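Side-chain contacts in acyl-CoA dehydrogenase FadE3 (Mycobacterium smegmatis, PDB 4IV6), which belongs to the flavin-dependent acyl-CoA dehydrogenase family and holds dihydroflavine-adenine dinucleotide in this crystal form: residues H19-K24 with E41-T46; D134-R139 with Q178-G183; F325-A330 with L361-E366. All blocks are in the same frame, centred on the assembly; numbering follows the deposited sequence.

Contact 1. Residues H19-K24 with E41-T46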
loop_
_atom_site.group_PDB
_atom_site.type_symbol
_atom_site.label_atom_id
_atom_site.label_comp_id
_atom_site.label_asym_id
_atom_site.label_seq_id
_atom_site.Cartn_x
_atom_site.Cartn_y
_atom_site.Cartn_z
ATOM N N HIS B 19 23.457 1.908 -24.154
ATOM C CA HIS B 19 22.098 1.637 -24.637
ATOM C C HIS B 19 22.081 0.789 -25.912
ATOM O O HIS B 19 21.311 -0.166 -26.030
ATOM C CB HIS B 19 21.397 2.959 -24.907
ATOM C CG HIS B 19 19.997 2.811 -25.382
ATOM N ND1 HIS B 19 18.924 2.773 -24.517
ATOM C CD2 HIS B 19 19.480 2.732 -26.631
ATOM C CE1 HIS B 19 17.806 2.655 -25.211
ATOM N NE2 HIS B 19 18.116 2.627 -26.496
ATOM N N ASP B 20 22.934 1.161 -26.871
ATOM C CA ASP B 20 23.058 0.429 -28.129
ATOM C C ASP B 20 23.561 -0.987 -27.914
ATOM O O ASP B 20 23.062 -1.925 -28.517
ATOM C CB ASP B 20 23.992 1.166 -29.084
ATOM C CG ASP B 20 23.342 2.371 -29.677
ATOM O OD1 ASP B 20 22.144 2.567 -29.366
ATOM O OD2 ASP B 20 23.995 3.099 -30.457
ATOM N N PHE B 21 24.552 -1.134 -27.044
ATOM C CA PHE B 21 25.095 -2.438 -26.659
ATOM C C PHE B 21 23.986 -3.294 -26.066
ATOM O O PHE B 21 23.867 -4.478 -26.384
ATOM C CB PHE B 21 26.225 -2.230 -25.643
ATOM C CG PHE B 21 26.582 -3.440 -24.811
ATOM C CD1 PHE B 21 27.233 -4.511 -25.365
ATOM C CD2 PHE B 21 26.360 -3.441 -23.449
ATOM C CE1 PHE B 21 27.587 -5.613 -24.581
ATOM C CE2 PHE B 21 26.720 -4.529 -22.659
ATOM C CZ PHE B 21 27.344 -5.603 -23.224
ATOM N N VAL B 22 23.139 -2.671 -25.251
ATOM C CA VAL B 22 22.033 -3.392 -24.629
ATOM C C VAL B 22 21.013 -3.836 -25.694
ATOM O O VAL B 22 20.632 -4.999 -25.720
ATOM C CB VAL B 22 21.409 -2.583 -23.490
ATOM C CG1 VAL B 22 20.006 -3.094 -23.126
ATOM C CG2 VAL B 22 22.325 -2.614 -22.296
ATOM N N GLU B 23 20.608 -2.918 -26.560
ATOM C CA GLU B 23 19.655 -3.224 -27.601
ATOM C C GLU B 23 20.174 -4.256 -28.613
ATOM O O GLU B 23 19.461 -5.161 -28.944
ATOM C CB GLU B 23 19.221 -1.957 -28.343
ATOM C CG GLU B 23 18.445 -0.958 -27.495
ATOM C CD GLU B 23 17.115 -1.534 -27.051
ATOM O OE1 GLU B 23 16.324 -1.902 -27.915
ATOM O OE2 GLU B 23 16.914 -1.676 -25.830
ATOM N N LYS B 24 21.414 -4.126 -29.072
ATOM C CA LYS B 24 21.912 -4.971 -30.176
ATOM C C LYS B 24 22.613 -6.249 -29.717
ATOM O O LYS B 24 22.531 -7.286 -30.382
ATOM C CB LYS B 24 22.880 -4.190 -31.053
ATOM C CG LYS B 24 22.374 -2.839 -31.554
ATOM C CD LYS B 24 21.180 -2.961 -32.468
ATOM C CE LYS B 24 20.670 -1.577 -32.910
ATOM N NZ LYS B 24 21.660 -0.816 -33.720
ATOM N N GLU B 41 30.481 -14.260 -20.834
ATOM C CA GLU B 41 31.856 -13.875 -21.031
ATOM C C GLU B 41 32.034 -12.877 -22.181
ATOM O O GLU B 41 32.748 -11.896 -22.037
ATOM C CB GLU B 41 32.719 -15.112 -21.215
ATOM C CG GLU B 41 34.187 -14.762 -21.310
ATOM C CD GLU B 41 35.073 -15.950 -21.510
ATOM O OE1 GLU B 41 34.612 -17.014 -21.980
ATOM O OE2 GLU B 41 36.259 -15.799 -21.198
ATOM N N GLU B 42 31.344 -13.094 -23.292
ATOM C CA GLU B 42 31.437 -12.208 -24.448
ATOM C C GLU B 42 30.885 -10.810 -24.139
ATOM O O GLU B 42 31.510 -9.804 -24.462
ATOM C CB GLU B 42 30.706 -12.814 -25.656
ATOM N N LEU B 43 29.710 -10.751 -23.518
ATOM C CA LEU B 43 29.108 -9.480 -23.134
ATOM C C LEU B 43 30.032 -8.704 -22.163
ATOM O O LEU B 43 30.243 -7.503 -22.323
ATOM C CB LEU B 43 27.716 -9.704 -22.517
ATOM C CG LEU B 43 26.670 -10.295 -23.473
ATOM C CD1 LEU B 43 25.355 -10.539 -22.753
ATOM C CD2 LEU B 43 26.447 -9.397 -24.690
ATOM N N ILE B 44 30.586 -9.395 -21.177
ATOM C CA ILE B 44 31.428 -8.737 -20.193
ATOM C C ILE B 44 32.719 -8.214 -20.851
ATOM O O ILE B 44 33.185 -7.122 -20.529
ATOM C CB ILE B 44 31.688 -9.657 -18.979
ATOM C CG1 ILE B 44 30.417 -9.720 -18.124
ATOM C CG2 ILE B 44 32.827 -9.126 -18.127
ATOM C CD1 ILE B 44 30.512 -10.640 -16.928
ATOM N N GLU B 45 33.256 -8.969 -21.798
ATOM C CA GLU B 45 34.442 -8.546 -22.530
ATOM C C GLU B 45 34.169 -7.263 -23.327
ATOM O O GLU B 45 34.980 -6.354 -23.319
ATOM C CB GLU B 45 34.927 -9.683 -23.425
ATOM C CG GLU B 45 36.346 -9.535 -23.913
ATOM C CD GLU B 45 37.390 -9.543 -22.792
ATOM O OE1 GLU B 45 37.219 -10.151 -21.707
ATOM O OE2 GLU B 45 38.417 -8.910 -23.033
ATOM N N THR B 46 33.011 -7.181 -23.964
ATOM C CA THR B 46 32.618 -5.969 -24.655
ATOM C C THR B 46 32.485 -4.823 -23.649
ATOM O O THR B 46 32.868 -3.699 -23.931
ATOM C CB THR B 46 31.301 -6.166 -25.435
ATOM O OG1 THR B 46 31.481 -7.207 -26.413
ATOM C CG2 THR B 46 30.869 -4.870 -26.123
#
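Thr-46, which lies against Phe-21 of the neighbouring helix, hands its backbone N-H to Glu-42, with 3.1 Å from Thr-46 N to Glu-42 O, an ordinary bond of the first turns of helix 41-50. From 19-24 it is Phe-21 that makes the contact; Gln-25, further along helix 9-26, also touches Leu-43 and Thr-46. The Phe-21 ring is carried outward with CG anti to the backbone N (chi1 161°). The far corner of the ring settles between two side chains one turn apart. The Thr-46 methyl comes in obliquely, Phe-21 CE1 3.7 Å from Thr-46 CG2. Leu-43 offers a branch to the same corner, CD2 standing 4.0 Å from Phe-21 CE1, while its backbone draws near, Phe-21 CZ lying 3.6 Å from Leu-43 O. Met-47 and Ile-50 of helix 41-50 and Leu-78 of helix 68-81 also touch the ring, so it is buried where three helices of the N-terminal domain meet. Glu-23 salt-bridges Arg-80 and His-19 bonds Glu-77, both on helix 68-81. Between 19-24 and 41-46 no hydrogen bond passes, so here the contact rests on van der Waals packing and the burial of a phenyl ring.

Contact 2. Residues D134-R139 with Q178-G183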
loop_
_atom_site.group_PDB
_atom_site.type_symbol
_atom_site.label_atom_id
_atom_site.label_comp_id
_atom_site.label_asym_id
_atom_site.label_seq_id
_atom_site.Cartn_x
_atom_site.Cartn_y
_atom_site.Cartn_z
ATOM N N ASP B 134 24.750 -7.416 10.884
ATOM C CA ASP B 134 25.530 -7.277 12.093
ATOM C C ASP B 134 26.979 -7.579 11.802
ATOM O O ASP B 134 27.511 -8.638 12.181
ATOM C CB ASP B 134 24.998 -8.247 13.158
ATOM C CG ASP B 134 25.607 -8.021 14.512
ATOM O OD1 ASP B 134 26.485 -7.130 14.634
ATOM O OD2 ASP B 134 25.209 -8.758 15.458
ATOM N N LEU B 135 27.626 -6.659 11.116
ATOM C CA LEU B 135 29.016 -6.863 10.705
ATOM C C LEU B 135 30.011 -6.813 11.874
ATOM O O LEU B 135 31.100 -7.427 11.803
ATOM C CB LEU B 135 29.384 -5.850 9.641
ATOM C CG LEU B 135 28.726 -6.103 8.280
ATOM C CD1 LEU B 135 29.101 -4.951 7.368
ATOM C CD2 LEU B 135 29.108 -7.451 7.645
ATOM N N GLN B 136 29.646 -6.109 12.948
ATOM C CA GLN B 136 30.501 -6.063 14.137
ATOM C C GLN B 136 30.705 -7.450 14.721
ATOM O O GLN B 136 31.718 -7.707 15.360
ATOM C CB GLN B 136 29.900 -5.143 15.227
ATOM C CG GLN B 136 30.771 -5.007 16.466
ATOM C CD GLN B 136 32.142 -4.445 16.108
ATOM O OE1 GLN B 136 32.227 -3.338 15.583
ATOM N NE2 GLN B 136 33.213 -5.215 16.339
ATOM N N ALA B 137 29.743 -8.345 14.497
ATOM C CA ALA B 137 29.838 -9.706 14.998
ATOM C C ALA B 137 30.640 -10.635 14.085
ATOM O O ALA B 137 30.710 -11.825 14.363
ATOM C CB ALA B 137 28.455 -10.284 15.216
ATOM N N MET B 138 31.254 -10.111 13.020
ATOM C CA MET B 138 31.947 -10.945 12.053
ATOM C C MET B 138 33.062 -11.761 12.719
ATOM O O MET B 138 33.648 -11.343 13.726
ATOM C CB MET B 138 32.522 -10.119 10.911
ATOM C CG MET B 138 33.674 -9.166 11.292
ATOM S SD MET B 138 34.425 -8.367 9.848
ATOM C CE MET B 138 33.088 -7.336 9.284
ATOM N N ARG B 139 33.335 -12.914 12.139
ATOM C CA ARG B 139 34.291 -13.867 12.700
ATOM C C ARG B 139 35.613 -13.870 11.923
ATOM O O ARG B 139 36.630 -14.378 12.419
ATOM C CB ARG B 139 33.636 -15.247 12.728
ATOM C CG ARG B 139 32.412 -15.297 13.649
ATOM C CD ARG B 139 31.720 -16.644 13.567
ATOM N NE ARG B 139 32.621 -17.731 13.955
ATOM C CZ ARG B 139 32.330 -19.032 13.890
ATOM N NH1 ARG B 139 31.136 -19.455 13.447
ATOM N NH2 ARG B 139 33.242 -19.919 14.289
ATOM N N GLN B 178 38.955 -1.783 21.835
ATOM C CA GLN B 178 38.069 -0.949 22.632
ATOM C C GLN B 178 38.151 0.481 22.120
ATOM O O GLN B 178 39.209 1.088 22.187
ATOM C CB GLN B 178 38.457 -1.026 24.112
ATOM C CG GLN B 178 38.197 -2.395 24.734
ATOM C CD GLN B 178 36.744 -2.836 24.618
ATOM O OE1 GLN B 178 35.825 -2.021 24.736
ATOM N NE2 GLN B 178 36.530 -4.126 24.386
ATOM N N PRO B 179 37.047 1.013 21.566
ATOM C CA PRO B 179 35.778 0.310 21.302
ATOM C C PRO B 179 35.919 -0.781 20.222
ATOM O O PRO B 179 36.863 -0.750 19.404
ATOM C CB PRO B 179 34.844 1.428 20.825
ATOM C CG PRO B 179 35.750 2.508 20.334
ATOM C CD PRO B 179 36.973 2.440 21.194
ATOM N N ALA B 180 34.973 -1.720 20.216
ATOM C CA ALA B 180 35.072 -2.898 19.375
ATOM C C ALA B 180 35.095 -2.562 17.869
ATOM O O ALA B 180 35.697 -3.290 17.050
ATOM C CB ALA B 180 33.937 -3.854 19.696
ATOM N N HIS B 181 34.459 -1.461 17.495
ATOM C CA HIS B 181 34.376 -1.121 16.074
ATOM C C HIS B 181 35.737 -0.669 15.524
ATOM O O HIS B 181 35.991 -0.756 14.311
ATOM C CB HIS B 181 33.261 -0.092 15.813
ATOM C CG HIS B 181 33.569 1.281 16.307
ATOM N ND1 HIS B 181 33.169 1.734 17.550
ATOM C CD2 HIS B 181 34.219 2.312 15.720
ATOM C CE1 HIS B 181 33.577 2.982 17.714
ATOM N NE2 HIS B 181 34.217 3.357 16.618
ATOM N N LYS B 182 36.628 -0.245 16.424
ATOM C CA LYS B 182 37.984 0.118 16.039
ATOM C C LYS B 182 38.895 -1.087 15.782
ATOM O O LYS B 182 40.055 -0.916 15.471
ATOM C CB LYS B 182 38.608 1.029 17.104
ATOM C CG LYS B 182 37.985 2.423 17.193
ATOM C CD LYS B 182 38.074 3.237 15.892
ATOM C CE LYS B 182 39.503 3.353 15.352
ATOM N NZ LYS B 182 39.600 4.268 14.169
ATOM N N GLY B 183 38.381 -2.298 15.909
ATOM C CA GLY B 183 39.146 -3.487 15.537
ATOM C C GLY B 183 38.957 -3.982 14.100
ATOM O O GLY B 183 39.499 -5.026 13.729
#
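The side-chain amide of Gln-136 makes the whole approach from its side, reaching to two consecutive residues, Ala-180 and His-181. Its NE2 donates to Ala-180 O at 3.2 Å, but the N-H is bent to 134° at the hydrogen and the bond is weak. The same nitrogen lies 3.7 Å from Ala-180 CB. On the other arm of the amide, Gln-136 OE1 sits 3.1 Å from His-181 CA, and the N-H of His-181, 3.5 Å from Gln-136 OE1 to His-181 N, is too badly angled to bond. A bend at chi2 (59°) turns the Gln-136 amide so that both arms meet the turn. The imidazole of His-181 leads away from the contact, its plane tilted 73° to that of the amide.

One step out, Ala-180 O also accepts the backbone N of Gly-183 at 3.1 Å, a bond of the 3-10 turn 180-183, which follows a cis peptide before Pro-179. On the facing loop, Lys-172 of strand 166-172 bonds through NZ to the backbone oxygens of Gln-136 and Met-138. Phe-235 of helix 234-270 touches both Gln-136 and His-181. Asp-134 OD2 accepts a hydrogen bond from the backbone N of Phe-274 of the second subunit.

Two surface loops of the beta-rich middle domain are joined here, with the Gln-136 side chain about 11 Å from the bound dinucleotide. Because a carbonyl oxygen can only accept, Ala-180 O probably selects which end of the amide faces it, although a single bent bond at an exposed site should add little strength.

Contact 3. Residues F325-A330 with L361-E366. With FDA (dihydroflavine-adenine dinucleotide), chain D.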
loop_
_atom_site.group_PDB
_atom_site.type_symbol
_atom_site.label_atom_id
_atom_site.label_comp_id
_atom_site.label_asym_id
_atom_site.label_seq_id
_atom_site.Cartn_x
_atom_site.Cartn_y
_atom_site.Cartn_z
ATOM N N PHE B 325 13.998 3.928 -2.095
ATOM C CA PHE B 325 12.862 4.245 -2.929
ATOM C C PHE B 325 12.889 3.482 -4.261
ATOM O O PHE B 325 11.865 2.950 -4.706
ATOM C CB PHE B 325 12.771 5.745 -3.197
ATOM C CG PHE B 325 11.472 6.146 -3.834
ATOM C CD1 PHE B 325 10.327 6.279 -3.062
ATOM C CD2 PHE B 325 11.379 6.345 -5.203
ATOM C CE1 PHE B 325 9.112 6.634 -3.650
ATOM C CE2 PHE B 325 10.163 6.682 -5.797
ATOM C CZ PHE B 325 9.041 6.825 -5.019
ATOM N N ALA B 326 14.045 3.470 -4.921
ATOM C CA ALA B 326 14.109 2.864 -6.237
ATOM C C ALA B 326 13.882 1.346 -6.175
ATOM O O ALA B 326 13.222 0.779 -7.041
ATOM C CB ALA B 326 15.454 3.162 -6.923
ATOM N N SER B 327 14.486 0.684 -5.201
ATOM C CA SER B 327 14.354 -0.768 -5.063
ATOM C C SER B 327 12.908 -1.201 -4.751
ATOM O O SER B 327 12.414 -2.191 -5.342
ATOM C CB SER B 327 15.325 -1.309 -4.011
ATOM O OG SER B 327 15.039 -0.855 -2.711
ATOM N N GLU B 328 12.225 -0.467 -3.871
ATOM C CA GLU B 328 10.817 -0.774 -3.559
ATOM C C GLU B 328 9.960 -0.499 -4.802
ATOM O O GLU B 328 9.082 -1.303 -5.160
ATOM C CB GLU B 328 10.311 0.056 -2.378
ATOM C CG GLU B 328 10.943 -0.300 -1.058
ATOM C CD GLU B 328 10.626 -1.711 -0.589
ATOM O OE1 GLU B 328 9.542 -2.227 -0.885
ATOM O OE2 GLU B 328 11.450 -2.324 0.104
ATOM N N THR B 329 10.241 0.632 -5.477
ATOM C CA THR B 329 9.537 0.988 -6.699
ATOM C C THR B 329 9.727 -0.075 -7.786
ATOM O O THR B 329 8.756 -0.464 -8.430
ATOM C CB THR B 329 9.983 2.364 -7.235
ATOM O OG1 THR B 329 9.520 3.373 -6.331
ATOM C CG2 THR B 329 9.363 2.675 -8.583
ATOM N N ALA B 330 10.956 -0.549 -7.993
ATOM C CA ALA B 330 11.189 -1.569 -9.035
ATOM C C ALA B 330 10.407 -2.851 -8.779
ATOM O O ALA B 330 9.880 -3.451 -9.707
ATOM C CB ALA B 330 12.680 -1.857 -9.226
ATOM N N LEU B 361 16.404 -8.751 -5.408
ATOM C CA LEU B 361 17.841 -8.694 -5.108
ATOM C C LEU B 361 18.230 -7.355 -4.510
ATOM O O LEU B 361 18.963 -7.322 -3.516
ATOM C CB LEU B 361 18.673 -8.961 -6.356
ATOM C CG LEU B 361 20.209 -9.065 -6.226
ATOM C CD1 LEU B 361 20.893 -7.729 -6.415
ATOM C CD2 LEU B 361 20.676 -9.710 -4.921
ATOM N N MET B 362 17.749 -6.252 -5.087
ATOM C CA MET B 362 18.117 -4.911 -4.633
ATOM C C MET B 362 17.478 -4.549 -3.300
ATOM O O MET B 362 17.892 -3.601 -2.649
ATOM C CB MET B 362 17.743 -3.864 -5.691
ATOM C CG MET B 362 18.661 -3.878 -6.910
ATOM S SD MET B 362 18.353 -5.232 -8.053
ATOM C CE MET B 362 17.024 -4.506 -9.052
ATOM N N ILE B 363 16.474 -5.304 -2.901
ATOM C CA ILE B 363 15.790 -5.118 -1.623
ATOM C C ILE B 363 16.476 -5.862 -0.463
ATOM O O ILE B 363 16.683 -5.270 0.605
ATOM C CB ILE B 363 14.328 -5.589 -1.765
ATOM C CG1 ILE B 363 13.538 -4.538 -2.539
ATOM C CG2 ILE B 363 13.666 -5.828 -0.431
ATOM C CD1 ILE B 363 12.117 -4.968 -2.862
ATOM N N VAL B 364 16.811 -7.141 -0.660
ATOM C CA VAL B 364 17.299 -8.020 0.429
ATOM C C VAL B 364 18.773 -8.342 0.374
ATOM O O VAL B 364 19.335 -8.825 1.366
ATOM C CB VAL B 364 16.582 -9.397 0.500
ATOM C CG1 VAL B 364 15.098 -9.215 0.613
ATOM C CG2 VAL B 364 16.926 -10.308 -0.691
ATOM N N GLY B 365 19.380 -8.114 -0.777
ATOM C CA GLY B 365 20.720 -8.627 -1.072
ATOM C C GLY B 365 21.752 -7.564 -1.411
ATOM O O GLY B 365 22.840 -7.878 -1.914
ATOM N N GLU B 366 21.440 -6.303 -1.150
ATOM C CA GLU B 366 22.465 -5.234 -1.281
ATOM C C GLU B 366 22.338 -4.330 -0.058
ATOM O O GLU B 366 21.987 -3.137 -0.152
ATOM C CB GLU B 366 22.239 -4.474 -2.583
ATOM C CG GLU B 366 22.423 -5.308 -3.858
ATOM C CD GLU B 366 23.887 -5.581 -4.208
ATOM O OE1 GLU B 366 24.773 -5.048 -3.491
ATOM O OE2 GLU B 366 24.168 -6.325 -5.206
HETATM P PA FDA D . 20.250 -10.668 8.302
HETATM O O1A FDA D . 21.177 -9.580 8.784
HETATM O O2A FDA D . 20.349 -12.059 8.866
HETATM O O5B FDA D . 18.749 -10.136 8.473
HETATM C C5B FDA D . 17.589 -10.984 8.305
HETATM C C4B FDA D . 16.320 -10.127 8.453
HETATM O O4B FDA D . 16.326 -9.391 9.692
HETATM C C3B FDA D . 16.214 -9.068 7.377
HETATM O O3B FDA D . 14.820 -8.768 7.146
HETATM C C2B FDA D . 16.939 -7.899 8.009
HETATM O O2B FDA D . 16.597 -6.626 7.469
HETATM C C1B FDA D . 16.422 -8.001 9.424
HETATM N N9A FDA D . 17.298 -7.336 10.426
HETATM C C8A FDA D . 18.513 -7.775 10.824
HETATM N N7A FDA D . 19.012 -6.963 11.777
HETATM C C5A FDA D . 18.098 -5.984 11.978
HETATM C C6A FDA D . 17.983 -4.808 12.825
HETATM N N6A FDA D . 18.975 -4.511 13.667
HETATM N N1A FDA D . 16.886 -4.023 12.753
HETATM C C2A FDA D . 15.874 -4.340 11.929
HETATM N N3A FDA D . 15.903 -5.410 11.104
HETATM C C4A FDA D . 16.959 -6.249 11.107
HETATM N N1 FDA D . 27.524 -9.126 0.437
HETATM C C2 FDA D . 28.795 -8.798 0.222
HETATM O O2 FDA D . 29.528 -8.550 1.198
HETATM N N3 FDA D . 29.314 -8.725 -1.017
HETATM C C4 FDA D . 28.627 -8.986 -2.130
HETATM O O4 FDA D . 29.172 -8.931 -3.265
HETATM C C4X FDA D . 27.199 -9.330 -1.978
HETATM N N5 FDA D . 26.401 -9.645 -3.020
HETATM C C5X FDA D . 25.265 -10.354 -2.801
HETATM C C6 FDA D . 24.635 -11.057 -3.834
HETATM C C7 FDA D . 23.447 -11.756 -3.623
HETATM C C7M FDA D . 22.799 -12.537 -4.738
HETATM C C8 FDA D . 22.851 -11.743 -2.346
HETATM C C8M FDA D . 21.562 -12.461 -2.017
HETATM C C9 FDA D . 23.479 -11.054 -1.321
HETATM C C9A FDA D . 24.690 -10.374 -1.526
HETATM N N10 FDA D . 25.313 -9.717 -0.445
HETATM C C10 FDA D . 26.685 -9.415 -0.593
HETATM C "C1'" FDA D . 24.870 -10.089 0.904
HETATM C "C2'" FDA D . 23.866 -9.049 1.351
HETATM O "O2'" FDA D . 24.488 -7.778 1.544
HETATM C "C3'" FDA D . 23.207 -9.542 2.640
HETATM O "O3'" FDA D . 22.266 -10.552 2.289
HETATM C "C4'" FDA D . 22.492 -8.454 3.406
HETATM O "O4'" FDA D . 23.519 -7.746 4.118
HETATM C "C5'" FDA D . 21.517 -9.029 4.448
HETATM O "O5'" FDA D . 22.202 -9.992 5.218
HETATM P P FDA D . 21.559 -11.288 5.862
HETATM O O1P FDA D . 22.670 -11.819 6.745
HETATM O O2P FDA D . 21.011 -12.158 4.784
HETATM O O3P FDA D . 20.326 -10.677 6.704
#
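Ser-327 and Met-362 face each other where segments 325-330 and 361-366 come nearest by their CA atoms, CB against CB at 3.9 Å. Beside them Ile-363 sends its straight CG1-CD1 arm across the gap, with chi2 at 174°, and brings CD1 to 3.7 Å from Ser-327 O. Glu-328 crosses that arm at about a right angle. Its CB starts away from helix 352-364, but a bend at chi2 (-64°) swings the carboxylate back until OE2 is 4.0 Å from Ile-363 CD1. The acid is not left to the isoleucine: Asn-369 donates to OE2, and Arg-339 of the second subunit forms a salt bridge with it. Ser-327 OG, meanwhile, bonds Lys-323 O and Asn-369.

All this lies in the helical C-terminal domain of the acyl-CoA dehydrogenase fold, where helix 316-340 backs the end of helix 352-364, the helix that carries part of the flavin pocket. Lys-323 adds a polar tie between them, its NZ bonding Met-362 O. On the far side from Ser-327 the same short helix end meets the cofactor. Leu-361 CD2 approaches one face of the isoalloxazine, 3.5 Å from FDA C7M. Gly-365, the first residue to leave helical geometry, sets its carbonyl over that same face, with Gly-365 O 3.1 Å from FDA C9A, while its own backbone N is bonded to Leu-361 O at 2.9 Å.

In the fold
From the N terminus, contact 1 comes first, closing a short connection of 16 residues between helix 9-26 and helix 41-50 in the N-terminal domain. Contact 2 follows, bringing two loops of the beta-rich middle domain together over 38 intervening residues, 23 of them in strands. Contact 3 closes last, joining helix 316-340 to helix 352-364 in the C-terminal domain. The three loops run in series; none encloses or crosses another. Contacts 1 and 2 lie on opposite sides of the chain's centre, 41 Å between centres. The nearest atoms of contact 3 are about 10 Å from contact 2 and about 14 Å from contact 1, and contact 3 alone includes residues of the flavin pocket.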